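PDB 1OMO: alanine dehydrogenase from Archaeoglobus fulgidus, which catalyses the NAD(+)-dependent oxidative deamination of L-alanine to pyruvate and the reverse reductive amination, working as a homodimer. Local coordinates for residues A[104-109]-A[133-138]; A[110-115]-A[286-291]; A[142-147]-A[190-195]. All coordinates share one frame; numbering follows the deposited sequence.

Contact 1. Residues A[104-109]-A[133-138]; sequences TTSLRT and CGTQAY. With NAD (nicotinamide-adenine-dinucleotide), chain D.
Gln-136 reaches across to helix 102-120 with its amide. CG stands anti to the backbone N (chi1 -175°) and the chain then bends at chi2 (48°), which swings the amide over to the other helix. There NE2 gives a weak but nearly straight hydrogen bond to Ser-106 O (3.3 Å, 168°), while the CD-OE1 side lies against the Thr-109 methyl, with OE1 3.7 Å from CG2. One water joins Ser-106 OG, Gln-136 NE2 and NAD O2N, and the small Ser-106 hydroxyl is suited to share it.

Thr-109 is short and branched, and each branch has its task. OG1, beside the backbone N, donates to Thr-105 O at 2.6 Å; CG2 lies 3.4 Å from NAD C4N. Arg-108 folds back along its helix, its guanidinium over Thr-105 CG2, and NH1 bonds NAD O7N (2.9 Å). A serine in place of Thr-109 would probably open a gap between the Gln-136 amide and the nicotinamide ring.

Gln-136 N also donates to NAD O1N (2.5 Å), just past Gly-134, where a side chain would collide with the cofactor. A backbone N-H at the start of helix 135-147 and a bridging water thus meet the nicotinamide-side phosphate, while Arg-108 NH1 holds the carboxamide oxygen, gripping the nicotinamide half at two places.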
# COMPACT_ATOMS: atom_id res chain seq x y z
N THR A 104 -7.22 -7.74 14.83
CA THR A 104 -8.06 -8.38 13.84
C THR A 104 -7.28 -9.20 12.86
O THR A 104 -7.85 -10.00 12.15
CB THR A 104 -8.97 -7.36 13.04
OG1 THR A 104 -8.18 -6.30 12.48
CG2 THR A 104 -10.07 -6.79 13.97
N THR A 105 -5.96 -9.00 12.80
CA THR A 105 -5.15 -9.82 11.89
C THR A 105 -5.12 -11.24 12.50
O THR A 105 -5.27 -12.24 11.79
CB THR A 105 -3.71 -9.24 11.75
OG1 THR A 105 -3.77 -8.01 11.02
CG2 THR A 105 -2.78 -10.23 11.05
N SER A 106 -4.95 -11.33 13.82
CA SER A 106 -4.92 -12.64 14.50
C SER A 106 -6.31 -13.28 14.43
O SER A 106 -6.45 -14.47 14.12
CB SER A 106 -4.51 -12.49 15.98
OG SER A 106 -3.11 -12.35 16.10
N LEU A 107 -7.32 -12.46 14.70
CA LEU A 107 -8.72 -12.88 14.69
C LEU A 107 -9.12 -13.49 13.36
O LEU A 107 -9.62 -14.62 13.33
CB LEU A 107 -9.63 -11.70 15.00
CG LEU A 107 -10.90 -11.87 15.84
CD1 LEU A 107 -12.06 -11.22 15.13
CD2 LEU A 107 -11.19 -13.29 16.16
N ARG A 108 -8.89 -12.77 12.25
CA ARG A 108 -9.32 -13.29 10.98
C ARG A 108 -8.46 -14.46 10.47
O ARG A 108 -8.85 -15.16 9.56
CB ARG A 108 -9.42 -12.17 9.93
CG ARG A 108 -8.14 -11.38 9.61
CD ARG A 108 -7.04 -12.18 8.90
NE ARG A 108 -6.14 -11.30 8.14
CZ ARG A 108 -4.91 -11.63 7.75
NH1 ARG A 108 -4.40 -12.81 8.06
NH2 ARG A 108 -4.20 -10.80 6.98
N THR A 109 -7.29 -14.66 11.06
CA THR A 109 -6.45 -15.80 10.66
C THR A 109 -7.09 -16.96 11.41
O THR A 109 -7.27 -18.04 10.86
CB THR A 109 -4.98 -15.60 11.10
OG1 THR A 109 -4.51 -14.35 10.56
CG2 THR A 109 -4.10 -16.76 10.58
N CYS A 133 2.15 -23.22 20.37
CA CYS A 133 1.09 -22.81 21.28
C CYS A 133 1.18 -21.33 21.62
O CYS A 133 0.95 -20.95 22.77
CB CYS A 133 1.11 -23.66 22.57
SG CYS A 133 0.86 -25.47 22.30
N GLY A 134 1.53 -20.52 20.62
CA GLY A 134 1.58 -19.07 20.78
C GLY A 134 0.21 -18.45 20.47
O GLY A 134 -0.81 -19.15 20.39
N THR A 135 0.19 -17.14 20.26
CA THR A 135 -1.02 -16.40 20.01
C THR A 135 -1.99 -16.99 19.01
O THR A 135 -3.15 -17.22 19.31
CB THR A 135 -0.70 -14.97 19.57
OG1 THR A 135 -0.05 -14.29 20.65
CG2 THR A 135 -1.97 -14.23 19.17
N GLN A 136 -1.51 -17.22 17.80
CA GLN A 136 -2.36 -17.76 16.77
C GLN A 136 -3.01 -19.09 17.15
O GLN A 136 -4.16 -19.35 16.74
CB GLN A 136 -1.59 -17.90 15.46
CG GLN A 136 -2.50 -18.34 14.34
CD GLN A 136 -3.78 -17.50 14.28
OE1 GLN A 136 -4.87 -18.02 13.97
NE2 GLN A 136 -3.66 -16.19 14.58
N ALA A 137 -2.31 -19.94 17.91
CA ALA A 137 -2.92 -21.22 18.27
C ALA A 137 -4.24 -20.99 19.01
O ALA A 137 -5.22 -21.68 18.74
CB ALA A 137 -1.99 -22.07 19.14
N TYR A 138 -4.25 -20.02 19.93
CA TYR A 138 -5.47 -19.72 20.67
C TYR A 138 -6.59 -19.31 19.70
O TYR A 138 -7.72 -19.81 19.81
CB TYR A 138 -5.25 -18.61 21.70
CG TYR A 138 -4.36 -19.02 22.87
CD1 TYR A 138 -2.96 -18.99 22.76
CD2 TYR A 138 -4.91 -19.47 24.09
CE1 TYR A 138 -2.13 -19.38 23.84
CE2 TYR A 138 -4.12 -19.86 25.14
CZ TYR A 138 -2.73 -19.80 25.02
OH TYR A 138 -1.94 -20.17 26.09
PA NAD D . 4.20 -16.49 18.65
O1A NAD D . 5.65 -16.21 18.69
O2A NAD D . 3.31 -15.99 19.80
O5B NAD D . 3.72 -18.06 18.42
C5B NAD D . 4.63 -19.09 17.84
C4B NAD D . 4.79 -20.19 18.92
O4B NAD D . 5.67 -21.19 18.23
C3B NAD D . 5.64 -19.83 20.23
O3B NAD D . 4.87 -20.13 21.46
C2B NAD D . 6.95 -20.64 20.12
O2B NAD D . 7.63 -20.99 21.27
C1B NAD D . 6.48 -21.81 19.20
N9A NAD D . 7.53 -22.39 18.41
C8A NAD D . 8.60 -21.83 17.75
N7A NAD D . 9.34 -22.72 17.11
C5A NAD D . 8.80 -23.91 17.32
C6A NAD D . 9.18 -25.25 16.85
N6A NAD D . 10.23 -25.45 16.11
N1A NAD D . 8.34 -26.26 17.28
C2A NAD D . 7.25 -26.08 18.06
N3A NAD D . 6.86 -24.81 18.54
C4A NAD D . 7.65 -23.75 18.12
O3 NAD D . 3.37 -16.09 17.26
PN NAD D . 1.75 -16.15 16.76
O1N NAD D . 0.98 -16.93 17.79
O2N NAD D . 1.33 -14.76 16.32
O5D NAD D . 1.99 -17.13 15.41
C5D NAD D . 3.27 -16.63 14.64
C4D NAD D . 3.44 -17.31 13.32
O4D NAD D . 2.14 -17.10 12.53
C3D NAD D . 4.55 -16.71 12.40
O3D NAD D . 5.04 -17.68 11.45
C2D NAD D . 3.77 -15.57 11.74
O2D NAD D . 4.47 -14.87 10.77
C1D NAD D . 2.44 -16.34 11.30
N1N NAD D . 1.15 -15.59 11.10
C2N NAD D . 0.51 -15.91 9.83
C3N NAD D . -0.82 -15.37 9.69
C7N NAD D . -1.52 -15.72 8.24
O7N NAD D . -2.43 -14.95 7.82
N7N NAD D . -1.10 -16.84 7.58
C4N NAD D . -1.53 -14.60 10.65
C5N NAD D . -0.77 -14.37 11.87
C6N NAD D . 0.53 -14.85 12.09
O HOH W 1 -1.56 -14.31 15.46

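Contact 2. Residues A[110-115]-A[286-291]; sequences GAAGGI and TIFDST. With NAD (nicotinamide-adenine-dinucleotide), chain D.
Phe-288 points its ring from strand 285-289 at the backbone of helix 102-120, meeting Ala-112 and Gly-113. With CG anti to the backbone N (chi1 169°), the side chain extends from the strand and brings one corner, CE1, to the helix. CE1 lies 4.0 Å from Ala-112 O and 4.3 Å from Ala-112 CB. The carbonyl oxygen comes at the ring obliquely, and so does Gly-113 N, at 4.5 Å from CE1. No hydrogen bond crosses here; the contact is van der Waals, spread over a methyl and the peptide that follows it.

Residue size explains the fit. Ala-112 turns its single methyl toward the strand, small enough for the ring to come close to the peptide formed by Ala-112 O and Gly-113 N, and Gly-113 presents bare backbone. On the strand side, the CA of Ser-290 sits over one ring face, offset toward the rim, so the ring is held by its own chain as well. His-212 and Asn-214 of the adjacent strand 212-215 also touch it.

Beyond Phe-288 the chain leaves the strand at Ser-290, an NAD-binding residue, whose O comes 3.2 Å from NAD N7N; Ser-290 OG is 3.5 Å from the same nitrogen. A helix packed across a parallel sheet, with the cofactor met where a strand ends, is characteristic of the Rossmann-fold NAD domain.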
# COMPACT_ATOMS: atom_id res chain seq x y z
N GLY A 110 -7.46 -16.71 12.66
CA GLY A 110 -8.13 -17.76 13.39
C GLY A 110 -9.41 -18.15 12.65
O GLY A 110 -9.66 -19.34 12.41
N ALA A 111 -10.22 -17.16 12.28
CA ALA A 111 -11.48 -17.43 11.59
C ALA A 111 -11.25 -18.28 10.32
O ALA A 111 -11.98 -19.25 10.08
CB ALA A 111 -12.19 -16.11 11.23
N ALA A 112 -10.25 -17.93 9.51
CA ALA A 112 -9.99 -18.71 8.30
C ALA A 112 -9.67 -20.16 8.65
O ALA A 112 -10.17 -21.07 7.99
CB ALA A 112 -8.86 -18.09 7.49
N GLY A 113 -8.88 -20.36 9.70
CA GLY A 113 -8.50 -21.70 10.08
C GLY A 113 -9.76 -22.49 10.35
O GLY A 113 -9.88 -23.61 9.89
N GLY A 114 -10.68 -21.88 11.08
CA GLY A 114 -11.94 -22.51 11.42
C GLY A 114 -12.82 -22.79 10.20
O GLY A 114 -13.46 -23.85 10.14
N ILE A 115 -12.89 -21.85 9.26
CA ILE A 115 -13.69 -22.01 8.04
C ILE A 115 -13.04 -23.09 7.16
O ILE A 115 -13.74 -23.97 6.62
CB ILE A 115 -13.81 -20.66 7.27
CG1 ILE A 115 -14.73 -19.72 8.05
CG2 ILE A 115 -14.41 -20.86 5.89
CD1 ILE A 115 -16.12 -20.23 8.21
N THR A 286 -5.78 -33.74 4.00
CA THR A 286 -6.04 -32.42 3.43
C THR A 286 -5.17 -31.37 4.11
O THR A 286 -4.80 -31.52 5.29
CB THR A 286 -7.56 -32.00 3.53
OG1 THR A 286 -8.04 -32.20 4.87
CG2 THR A 286 -8.41 -32.79 2.53
N ILE A 287 -4.84 -30.33 3.35
CA ILE A 287 -4.04 -29.24 3.86
C ILE A 287 -4.59 -27.88 3.43
O ILE A 287 -4.89 -27.66 2.28
CB ILE A 287 -2.56 -29.26 3.37
CG1 ILE A 287 -1.77 -30.42 3.97
CG2 ILE A 287 -1.87 -27.94 3.82
CD1 ILE A 287 -0.35 -30.57 3.36
N PHE A 288 -4.74 -26.98 4.40
CA PHE A 288 -5.13 -25.63 4.11
C PHE A 288 -3.85 -24.78 4.36
O PHE A 288 -3.39 -24.65 5.50
CB PHE A 288 -6.25 -25.13 5.03
CG PHE A 288 -6.49 -23.64 4.93
CD1 PHE A 288 -6.45 -22.83 6.06
CD2 PHE A 288 -6.78 -23.05 3.70
CE1 PHE A 288 -6.70 -21.45 5.97
CE2 PHE A 288 -7.02 -21.69 3.60
CZ PHE A 288 -6.98 -20.88 4.73
N ASP A 289 -3.29 -24.24 3.29
CA ASP A 289 -2.11 -23.39 3.30
C ASP A 289 -2.57 -21.92 3.43
O ASP A 289 -3.02 -21.30 2.46
CB ASP A 289 -1.33 -23.55 2.00
CG ASP A 289 0.09 -23.08 2.11
OD1 ASP A 289 0.87 -23.35 1.19
OD2 ASP A 289 0.44 -22.44 3.13
N SER A 290 -2.45 -21.39 4.64
CA SER A 290 -2.89 -20.05 4.92
C SER A 290 -1.78 -19.00 4.88
O SER A 290 -0.71 -19.17 5.46
CB SER A 290 -3.59 -20.08 6.28
OG SER A 290 -3.92 -18.81 6.77
N THR A 291 -2.02 -17.92 4.15
CA THR A 291 -1.04 -16.85 4.08
C THR A 291 -1.55 -15.50 4.59
O THR A 291 -0.74 -14.63 4.88
CB THR A 291 -0.48 -16.62 2.63
OG1 THR A 291 -1.53 -16.18 1.75
CG2 THR A 291 0.12 -17.91 2.07
PA NAD D . 4.20 -16.49 18.65
O1A NAD D . 5.65 -16.21 18.69
O2A NAD D . 3.31 -15.99 19.80
O5B NAD D . 3.72 -18.06 18.42
C5B NAD D . 4.63 -19.09 17.84
C4B NAD D . 4.79 -20.19 18.92
O4B NAD D . 5.67 -21.19 18.23
C3B NAD D . 5.64 -19.83 20.23
O3B NAD D . 4.87 -20.13 21.46
C2B NAD D . 6.95 -20.64 20.12
O2B NAD D . 7.63 -20.99 21.27
C1B NAD D . 6.48 -21.81 19.20
N9A NAD D . 7.53 -22.39 18.41
C8A NAD D . 8.60 -21.83 17.75
N7A NAD D . 9.34 -22.72 17.11
C5A NAD D . 8.80 -23.91 17.32
C6A NAD D . 9.18 -25.25 16.85
N6A NAD D . 10.23 -25.45 16.11
N1A NAD D . 8.34 -26.26 17.28
C2A NAD D . 7.25 -26.08 18.06
N3A NAD D . 6.86 -24.81 18.54
C4A NAD D . 7.65 -23.75 18.12
O3 NAD D . 3.37 -16.09 17.26
PN NAD D . 1.75 -16.15 16.76
O1N NAD D . 0.98 -16.93 17.79
O2N NAD D . 1.33 -14.76 16.32
O5D NAD D . 1.99 -17.13 15.41
C5D NAD D . 3.27 -16.63 14.64
C4D NAD D . 3.44 -17.31 13.32
O4D NAD D . 2.14 -17.10 12.53
C3D NAD D . 4.55 -16.71 12.40
O3D NAD D . 5.04 -17.68 11.45
C2D NAD D . 3.77 -15.57 11.74
O2D NAD D . 4.47 -14.87 10.77
C1D NAD D . 2.44 -16.34 11.30
N1N NAD D . 1.15 -15.59 11.10
C2N NAD D . 0.51 -15.91 9.83
C3N NAD D . -0.82 -15.37 9.69
C7N NAD D . -1.52 -15.72 8.24
O7N NAD D . -2.43 -14.95 7.82
N7N NAD D . -1.10 -16.84 7.58
C4N NAD D . -1.53 -14.60 10.65
C5N NAD D . -0.77 -14.37 11.87
C6N NAD D . 0.53 -14.85 12.09

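Contact 3. Residues A[142-147]-A[190-195]; sequences EALRRV and VLVTTT. With NAD (nicotinamide-adenine-dinucleotide), chain D.
Leu-144 and Val-192 meet tip to tip, and this is the close part of the contact: Leu-144 CD1 lies 3.8 Å from Val-192 CG2. Leu-144 sets CG beside its backbone N (chi1 -70°) and, from there, CD1 extends toward the sheet. The same methyl meets Val-190 CG1 less closely, at 4.4 Å. Val-190 and Val-192, two apart on the strand, face the helix together, whereas Leu-191 points away. Branched valines suit a strand, and the longer leucine spans the gap from the helix; all three are buried. Past the strand, Thr-195 CG2 reaches NAD N3A (3.5 Å).

The outer side of the helix is polar. Arg-145 grips Glu-142 OE2 side-on: NH2 meets the syn lone pair of OE2 at 3.0 Å, while NE comes from above the carboxylate plane at 2.9 Å. Arg-146 NH2 takes the anti lone pair of the same oxygen at 2.8 Å and also bonds Glu-142 O. Three donors on one oxygen probably favour its charged form. Arg-146 is exposed, and Glu-142 and Arg-145 are partly so.

Strand 190-193 pairs with strands 127-131 and 212-215, and Phe-128 of the former touches both Leu-144 and Val-190. Helix 135-147 packs on this sheet through Leu-144 and touches Met-17 and Met-21 of helix 17-32 through Ala-143, Arg-146 and Val-147.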
# COMPACT_ATOMS: atom_id res chain seq x y z
N GLU A 142 -10.18 -21.25 19.16
CA GLU A 142 -11.47 -20.61 19.32
C GLU A 142 -12.34 -20.67 18.06
O GLU A 142 -13.54 -20.83 18.16
CB GLU A 142 -11.30 -19.14 19.76
CG GLU A 142 -10.75 -18.97 21.14
CD GLU A 142 -11.71 -19.39 22.26
OE1 GLU A 142 -11.26 -19.50 23.42
OE2 GLU A 142 -12.91 -19.60 21.98
N ALA A 143 -11.75 -20.50 16.89
CA ALA A 143 -12.53 -20.59 15.67
C ALA A 143 -13.04 -22.03 15.49
O ALA A 143 -14.22 -22.26 15.16
CB ALA A 143 -11.70 -20.19 14.49
N LEU A 144 -12.14 -22.99 15.69
CA LEU A 144 -12.46 -24.40 15.53
C LEU A 144 -13.57 -24.89 16.45
O LEU A 144 -14.39 -25.74 16.06
CB LEU A 144 -11.19 -25.26 15.71
CG LEU A 144 -10.11 -25.19 14.62
CD1 LEU A 144 -8.82 -25.85 15.11
CD2 LEU A 144 -10.61 -25.89 13.34
N ARG A 145 -13.62 -24.39 17.68
CA ARG A 145 -14.68 -24.88 18.50
C ARG A 145 -16.01 -24.27 18.11
O ARG A 145 -17.04 -24.64 18.63
CB ARG A 145 -14.38 -24.73 19.99
CG ARG A 145 -14.20 -23.36 20.50
CD ARG A 145 -13.94 -23.48 21.98
NE ARG A 145 -13.97 -22.18 22.62
CZ ARG A 145 -14.37 -21.99 23.87
NH1 ARG A 145 -14.79 -23.01 24.60
NH2 ARG A 145 -14.31 -20.78 24.40
N ARG A 146 -16.02 -23.35 17.16
CA ARG A 146 -17.30 -22.81 16.72
C ARG A 146 -17.82 -23.84 15.72
O ARG A 146 -18.99 -23.88 15.43
CB ARG A 146 -17.14 -21.46 16.00
CG ARG A 146 -17.50 -20.25 16.84
CD ARG A 146 -16.63 -20.16 18.06
NE ARG A 146 -16.82 -18.89 18.75
CZ ARG A 146 -16.03 -18.45 19.73
NH1 ARG A 146 -16.29 -17.27 20.31
NH2 ARG A 146 -15.00 -19.19 20.13
N VAL A 147 -16.94 -24.67 15.20
CA VAL A 147 -17.40 -25.63 14.20
C VAL A 147 -17.31 -27.10 14.57
O VAL A 147 -17.88 -27.95 13.88
CB VAL A 147 -16.67 -25.39 12.82
CG1 VAL A 147 -17.17 -24.06 12.19
CG2 VAL A 147 -15.17 -25.30 13.01
N VAL A 190 -7.44 -33.24 13.15
CA VAL A 190 -7.18 -31.87 12.68
C VAL A 190 -5.89 -31.43 13.38
O VAL A 190 -5.81 -31.40 14.62
CB VAL A 190 -8.36 -30.92 13.09
CG1 VAL A 190 -8.05 -29.46 12.69
CG2 VAL A 190 -9.66 -31.39 12.39
N LEU A 191 -4.88 -31.11 12.57
CA LEU A 191 -3.57 -30.68 13.07
C LEU A 191 -3.34 -29.21 12.67
O LEU A 191 -3.35 -28.88 11.48
CB LEU A 191 -2.48 -31.59 12.49
CG LEU A 191 -0.99 -31.28 12.75
CD1 LEU A 191 -0.67 -31.38 14.25
CD2 LEU A 191 -0.10 -32.26 11.96
N VAL A 192 -3.14 -28.35 13.66
CA VAL A 192 -2.91 -26.91 13.47
C VAL A 192 -1.42 -26.56 13.67
O VAL A 192 -0.97 -26.51 14.82
CB VAL A 192 -3.70 -26.11 14.52
CG1 VAL A 192 -3.53 -24.63 14.28
CG2 VAL A 192 -5.16 -26.53 14.52
N THR A 193 -0.65 -26.30 12.61
CA THR A 193 0.76 -25.94 12.80
C THR A 193 0.85 -24.41 12.81
O THR A 193 0.45 -23.75 11.89
CB THR A 193 1.65 -26.54 11.71
OG1 THR A 193 1.35 -25.94 10.47
CG2 THR A 193 1.43 -28.08 11.62
N THR A 194 1.44 -23.86 13.85
CA THR A 194 1.44 -22.43 14.02
C THR A 194 2.82 -21.83 14.34
O THR A 194 2.93 -20.74 14.92
CB THR A 194 0.38 -22.17 15.12
OG1 THR A 194 -0.46 -21.08 14.76
CG2 THR A 194 0.98 -21.97 16.41
N THR A 195 3.88 -22.54 13.95
CA THR A 195 5.23 -22.08 14.25
C THR A 195 5.86 -21.26 13.14
O THR A 195 5.40 -21.28 12.01
CB THR A 195 6.18 -23.28 14.52
OG1 THR A 195 6.59 -23.87 13.28
CG2 THR A 195 5.48 -24.36 15.35
PA NAD D . 4.20 -16.49 18.65
O1A NAD D . 5.65 -16.21 18.69
O2A NAD D . 3.31 -15.99 19.80
O5B NAD D . 3.72 -18.06 18.42
C5B NAD D . 4.63 -19.09 17.84
C4B NAD D . 4.79 -20.19 18.92
O4B NAD D . 5.67 -21.19 18.23
C3B NAD D . 5.64 -19.83 20.23
O3B NAD D . 4.87 -20.13 21.46
C2B NAD D . 6.95 -20.64 20.12
O2B NAD D . 7.63 -20.99 21.27
C1B NAD D . 6.48 -21.81 19.20
N9A NAD D . 7.53 -22.39 18.41
C8A NAD D . 8.60 -21.83 17.75
N7A NAD D . 9.34 -22.72 17.11
C5A NAD D . 8.80 -23.91 17.32
C6A NAD D . 9.18 -25.25 16.85
N6A NAD D . 10.23 -25.45 16.11
N1A NAD D . 8.34 -26.26 17.28
C2A NAD D . 7.25 -26.08 18.06
N3A NAD D . 6.86 -24.81 18.54
C4A NAD D . 7.65 -23.75 18.12
O3 NAD D . 3.37 -16.09 17.26
PN NAD D . 1.75 -16.15 16.76
O1N NAD D . 0.98 -16.93 17.79
O2N NAD D . 1.33 -14.76 16.32
O5D NAD D . 1.99 -17.13 15.41
C5D NAD D . 3.27 -16.63 14.64
C4D NAD D . 3.44 -17.31 13.32
O4D NAD D . 2.14 -17.10 12.53
C3D NAD D . 4.55 -16.71 12.40
O3D NAD D . 5.04 -17.68 11.45
C2D NAD D . 3.77 -15.57 11.74
O2D NAD D . 4.47 -14.87 10.77
C1D NAD D . 2.44 -16.34 11.30
N1N NAD D . 1.15 -15.59 11.10
C2N NAD D . 0.51 -15.91 9.83
C3N NAD D . -0.82 -15.37 9.69
C7N NAD D . -1.52 -15.72 8.24
O7N NAD D . -2.43 -14.95 7.82
N7N NAD D . -1.10 -16.84 7.58
C4N NAD D . -1.53 -14.60 10.65
C5N NAD D . -0.77 -14.37 11.87
C6N NAD D . 0.53 -14.85 12.09

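Overall arrangement
The three contacts form one cluster, their centres 8 to 11 Å apart, and all touch the same NAD. Contacts 1 and 2 share helix 102-120, and contacts 1 and 3 share helix 135-147; contacts 2 and 3 reach the same eight-stranded parallel sheet through strands 285-289 and 190-193. The two helices also meet directly, Gly-110 and Gly-114 lying against Ala-143 and Val-147. Along the chain, contact 1 closes before contact 3 opens, contact 3 falls wholly between the two segments of contact 2, and contacts 1 and 2 interleave. Distant parts of the sequence are thereby brought together round the cofactor, from adenine to nicotinamide.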